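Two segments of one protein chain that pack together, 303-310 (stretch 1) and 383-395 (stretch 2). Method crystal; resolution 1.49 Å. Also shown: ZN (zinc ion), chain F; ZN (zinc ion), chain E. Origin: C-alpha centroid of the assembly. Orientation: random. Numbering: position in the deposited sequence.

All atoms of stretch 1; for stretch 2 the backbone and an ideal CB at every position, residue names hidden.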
# COMPACT_ATOMS: atom_id res chain seq x y z
N GLU A 303 7.89 20.52 -11.60
CA GLU A 303 8.94 20.38 -12.63
C GLU A 303 8.31 20.27 -14.03
O GLU A 303 8.98 20.56 -15.02
CB GLU A 303 9.89 19.20 -12.36
CG GLU A 303 10.69 19.38 -11.09
CD GLU A 303 11.58 18.22 -10.73
OE1 GLU A 303 11.75 17.28 -11.53
OE2 GLU A 303 12.12 18.22 -9.60
N ASP A 304 7.05 19.85 -14.09
CA ASP A 304 6.32 19.82 -15.37
C ASP A 304 4.95 20.48 -15.21
O ASP A 304 4.03 19.85 -14.68
CB ASP A 304 6.21 18.38 -15.92
CG ASP A 304 5.44 18.31 -17.23
OD1 ASP A 304 5.10 19.38 -17.79
OD2 ASP A 304 5.17 17.17 -17.69
N PRO A 305 4.80 21.73 -15.64
CA PRO A 305 3.50 22.40 -15.52
C PRO A 305 2.36 21.80 -16.34
O PRO A 305 1.20 22.11 -16.05
CB PRO A 305 3.77 23.84 -15.97
CG PRO A 305 5.21 23.96 -16.17
CD PRO A 305 5.86 22.64 -16.11
N LYS A 306 2.68 20.94 -17.32
CA LYS A 306 1.66 20.32 -18.19
C LYS A 306 1.15 18.98 -17.63
O LYS A 306 0.33 18.30 -18.26
CB LYS A 306 2.25 20.05 -19.59
CG LYS A 306 2.85 21.28 -20.28
CD LYS A 306 1.85 22.35 -20.47
CE LYS A 306 2.43 23.45 -21.37
NZ LYS A 306 1.48 24.57 -21.55
N ASP A 307 1.64 18.59 -16.46
CA ASP A 307 1.31 17.33 -15.85
C ASP A 307 -0.18 17.33 -15.42
O ASP A 307 -0.63 18.20 -14.67
CB ASP A 307 2.23 17.10 -14.66
CG ASP A 307 2.22 15.68 -14.18
OD1 ASP A 307 1.13 15.06 -13.99
OD2 ASP A 307 3.33 15.15 -13.89
N VAL A 308 -0.95 16.35 -15.88
CA VAL A 308 -2.37 16.26 -15.50
C VAL A 308 -2.55 16.08 -13.98
O VAL A 308 -3.59 16.47 -13.46
CB VAL A 308 -3.07 15.10 -16.24
CG1 VAL A 308 -2.61 13.75 -15.76
CG2 VAL A 308 -4.64 15.25 -16.18
N ARG A 309 -1.56 15.54 -13.28
CA ARG A 309 -1.69 15.25 -11.84
C ARG A 309 -1.77 16.51 -10.97
O ARG A 309 -2.13 16.42 -9.79
CB ARG A 309 -0.57 14.27 -11.42
CG ARG A 309 -0.81 12.91 -12.04
CD ARG A 309 0.40 12.00 -12.05
NE ARG A 309 1.46 12.50 -12.92
CZ ARG A 309 2.45 11.76 -13.40
NH1 ARG A 309 2.51 10.45 -13.16
NH2 ARG A 309 3.40 12.33 -14.11
N HIS A 310 -1.50 17.68 -11.56
CA HIS A 310 -1.80 18.92 -10.86
C HIS A 310 -3.27 19.02 -10.49
O HIS A 310 -3.61 19.71 -9.54
CB HIS A 310 -1.41 20.16 -11.67
CG HIS A 310 0.06 20.33 -11.80
ND1 HIS A 310 0.85 20.78 -10.77
CD2 HIS A 310 0.89 20.10 -12.84
CE1 HIS A 310 2.12 20.78 -11.17
NE2 HIS A 310 2.16 20.39 -12.43
N UNK A 383 4.76 4.73 -21.36
CA UNK A 383 3.30 4.51 -21.34
C UNK A 383 2.62 5.32 -20.24
O UNK A 383 1.51 5.76 -20.41
CB UNK A 383 2.99 3.02 -21.15
N UNK A 384 3.30 5.51 -19.14
CA UNK A 384 2.78 6.34 -18.06
C UNK A 384 3.01 7.80 -18.41
O UNK A 384 2.06 8.58 -18.49
CB UNK A 384 3.44 5.99 -16.72
N UNK A 385 4.27 8.18 -18.65
CA UNK A 385 4.61 9.59 -18.93
C UNK A 385 3.72 10.17 -20.02
O UNK A 385 3.15 11.26 -19.85
CB UNK A 385 6.08 9.72 -19.34
N UNK A 386 3.58 9.45 -21.13
CA UNK A 386 2.84 9.96 -22.30
C UNK A 386 1.36 10.18 -22.04
O UNK A 386 0.71 10.93 -22.78
CB UNK A 386 3.00 8.99 -23.47
N UNK A 387 0.83 9.51 -21.01
CA UNK A 387 -0.57 9.64 -20.61
C UNK A 387 -0.79 10.60 -19.45
O UNK A 387 -1.90 10.71 -18.90
CB UNK A 387 -1.12 8.26 -20.23
N UNK A 388 0.28 11.29 -19.03
CA UNK A 388 0.21 12.19 -17.88
C UNK A 388 0.67 13.61 -18.19
O UNK A 388 0.51 14.52 -17.36
CB UNK A 388 1.05 11.63 -16.74
N UNK A 389 1.28 13.81 -19.34
CA UNK A 389 1.72 15.14 -19.76
C UNK A 389 1.60 15.31 -21.25
O UNK A 389 1.63 14.33 -22.00
CB UNK A 389 3.16 15.40 -19.32
N UNK A 390 1.47 16.54 -21.70
CA UNK A 390 1.53 16.84 -23.13
C UNK A 390 2.92 17.23 -23.62
O UNK A 390 3.11 17.46 -24.80
CB UNK A 390 0.55 17.97 -23.46
N UNK A 391 3.88 17.32 -22.70
CA UNK A 391 5.24 17.72 -23.06
C UNK A 391 5.97 16.43 -23.50
O UNK A 391 6.35 15.62 -22.67
CB UNK A 391 5.95 18.41 -21.90
N UNK A 392 6.17 16.28 -24.80
CA UNK A 392 6.76 15.05 -25.36
C UNK A 392 8.22 14.81 -24.94
O UNK A 392 8.65 13.65 -24.82
CB UNK A 392 6.68 15.10 -26.89
N UNK A 393 8.94 15.89 -24.65
CA UNK A 393 10.33 15.78 -24.18
C UNK A 393 10.45 15.15 -22.81
O UNK A 393 11.56 14.81 -22.40
CB UNK A 393 10.98 17.16 -24.15
N UNK A 394 9.34 14.98 -22.08
CA UNK A 394 9.38 14.26 -20.80
C UNK A 394 9.59 12.78 -20.97
O UNK A 394 10.06 12.12 -20.04
CB UNK A 394 8.09 14.50 -20.02
N UNK A 395 9.23 12.24 -22.13
CA UNK A 395 9.46 10.83 -22.40
C UNK A 395 10.95 10.55 -22.48
O UNK A 395 11.73 11.39 -22.90
CB UNK A 395 8.76 10.40 -23.69
ZN ZN F . 9.40 19.75 -24.06
ZN ZN E . 2.10 1.76 -25.19

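Position 383 has helical backbone angles and an ideal CB beyond the reach of stretch 1 but 4.3 Å from ZN of chain E, so a metal ligand such as Asp, Glu or His would suit. It is Asp 383, whose OD1 lies 2.0 Å from ZN. Positions 384 and 385 are also helical and unconstrained at CB; at 384 CA-to-CB points sideways, so a longer apolar side chain could reach the Arg 309 guanidinium. They are Ile 384, with CG2 4.3 Å from Arg 309 NH1, and Ile 385, whose CA-to-CB points away. At 386 and 387 nothing of stretch 1 lies close to the ideal CB, so this contact does not restrict the choice. They hold Ser 386 and Arg 387.

At 388 the backbone supplies one hydrogen bond through its carbonyl, without help from the side chain: Val 308 N donates to the O of 388 at 2.8 Å and 166°, and Asp 307 CA approaches that same O at 3.3 Å. CA-to-CB points toward stretch 1, with the ideal CB 3.6 Å from Arg 309 NH2 and 4.3 Å from Val 308 CG1. A side chain with a methylene portion would suit; a second positive charge would seem less likely. Yet it is Arg 388. Its CB covers one face of the Arg 309 guanidinium and its CD lies 3.9 Å from Val 308 CG1, while NH1 donates to Arg 387 O at 3.0 Å.

Position 389 is extended (-146/155), and its ideal CB sits a tight 3.1 Å from Asp 304 OD2. A small donor, Ser or Thr, is favoured. Thr 389, with chi1 t, donates from OG1 to Asp 304 OD2 at 2.6 Å; the same OG1 accepts from the backbone N of 391 at 3.1 Å.

At 390 the ideal CB is 4.7 Å from Lys 306 CB, and many modest side chains would fit. Thr 390 places OG1 3.5 Å from Lys 306 CB.

At 391 CA-to-CB points toward stretch 1, and the ideal CB is 4.3 Å from Asp 304 OD1, which argues for a donor; the neighbouring chain F zinc argues for an acid. Asp 391 binds that ZN through OD1 at 2.1 Å, and water 2 donates to both Asp 391 OD2 and Asp 304 OD1, each at 2.7 Å, bridging the like charges.

Positions 392 and 393 begin a 3-10 segment beyond stretch 1's reach. The choice at 392 is open; at 393 the ideal CB is 3.0 Å from the chain F ZN, so a short oxygen ligand would suit. They are Thr 392 and Ser 393, whose OG binds ZN at 2.3 Å.

At 394 the ideal CB is 4.6 Å from Asp 304 OD2, so a flexible polar chain suits. Gln 394 brings CG to 3.5 Å from Asp 304 OD2, and its NE2 donates to Asp 391 OD2 at 3.1 Å. At 395 no stretch 1 atom is near the ideal CB, so the choice is open; it is Gln 395.

Stretch 2, residues 383-395: DIISRRTTDTSQQ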
# COMPACT_ATOMS: atom_id res chain seq x y z
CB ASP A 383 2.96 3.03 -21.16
CG ASP A 383 3.03 2.26 -22.46
OD1 ASP A 383 2.54 2.78 -23.48
OD2 ASP A 383 3.58 1.12 -22.47
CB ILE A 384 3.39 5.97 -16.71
CG1 ILE A 384 3.14 4.49 -16.38
CG2 ILE A 384 2.83 6.90 -15.63
CD1 ILE A 384 1.68 4.03 -16.38
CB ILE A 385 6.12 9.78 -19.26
CG1 ILE A 385 7.01 9.43 -18.05
CG2 ILE A 385 6.42 11.25 -19.63
CD1 ILE A 385 8.53 9.39 -18.40
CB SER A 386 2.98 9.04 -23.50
OG SER A 386 2.37 7.79 -23.27
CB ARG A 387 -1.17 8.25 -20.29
CG ARG A 387 -1.32 7.34 -21.49
CD ARG A 387 -1.79 5.97 -21.07
NE ARG A 387 -2.12 5.11 -22.19
CZ ARG A 387 -1.23 4.46 -22.94
NH1 ARG A 387 0.07 4.49 -22.65
NH2 ARG A 387 -1.64 3.72 -23.95
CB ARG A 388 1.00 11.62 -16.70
CG ARG A 388 0.53 10.25 -16.25
CD ARG A 388 -0.84 10.28 -15.62
NE ARG A 388 -1.13 8.96 -15.18
CZ ARG A 388 -1.85 8.07 -15.85
NH1 ARG A 388 -2.41 8.38 -17.00
NH2 ARG A 388 -2.00 6.86 -15.31
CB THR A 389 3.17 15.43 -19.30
OG1 THR A 389 3.53 16.76 -19.66
CG2 THR A 389 4.17 14.43 -19.93
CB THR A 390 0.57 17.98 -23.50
OG1 THR A 390 0.81 19.08 -22.62
CG2 THR A 390 -0.88 17.51 -23.33
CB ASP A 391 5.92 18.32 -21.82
CG ASP A 391 7.36 18.74 -22.08
OD1 ASP A 391 7.85 18.62 -23.23
OD2 ASP A 391 8.01 19.14 -21.10
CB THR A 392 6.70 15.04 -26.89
OG1 THR A 392 7.50 16.10 -27.42
CG2 THR A 392 5.25 15.19 -27.37
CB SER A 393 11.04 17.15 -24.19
OG SER A 393 10.54 17.96 -23.14
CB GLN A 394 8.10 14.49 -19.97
CG GLN A 394 7.89 15.94 -19.59
CD GLN A 394 8.91 16.45 -18.58
OE1 GLN A 394 9.38 15.68 -17.74
NE2 GLN A 394 9.28 17.74 -18.70
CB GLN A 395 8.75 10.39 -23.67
CG GLN A 395 7.23 10.41 -23.47
CD GLN A 395 6.47 10.02 -24.70
OE1 GLN A 395 6.66 8.92 -25.24
NE2 GLN A 395 5.59 10.92 -25.16
O HOH W 1 10.90 19.04 -16.60
O HOH W 2 6.89 20.74 -19.24
O HOH W 3 9.94 20.68 -22.08
O HOH W 4 8.73 18.77 -25.88
O HOH W 5 11.03 20.47 -25.07
O HOH W 6 8.22 21.38 -24.72
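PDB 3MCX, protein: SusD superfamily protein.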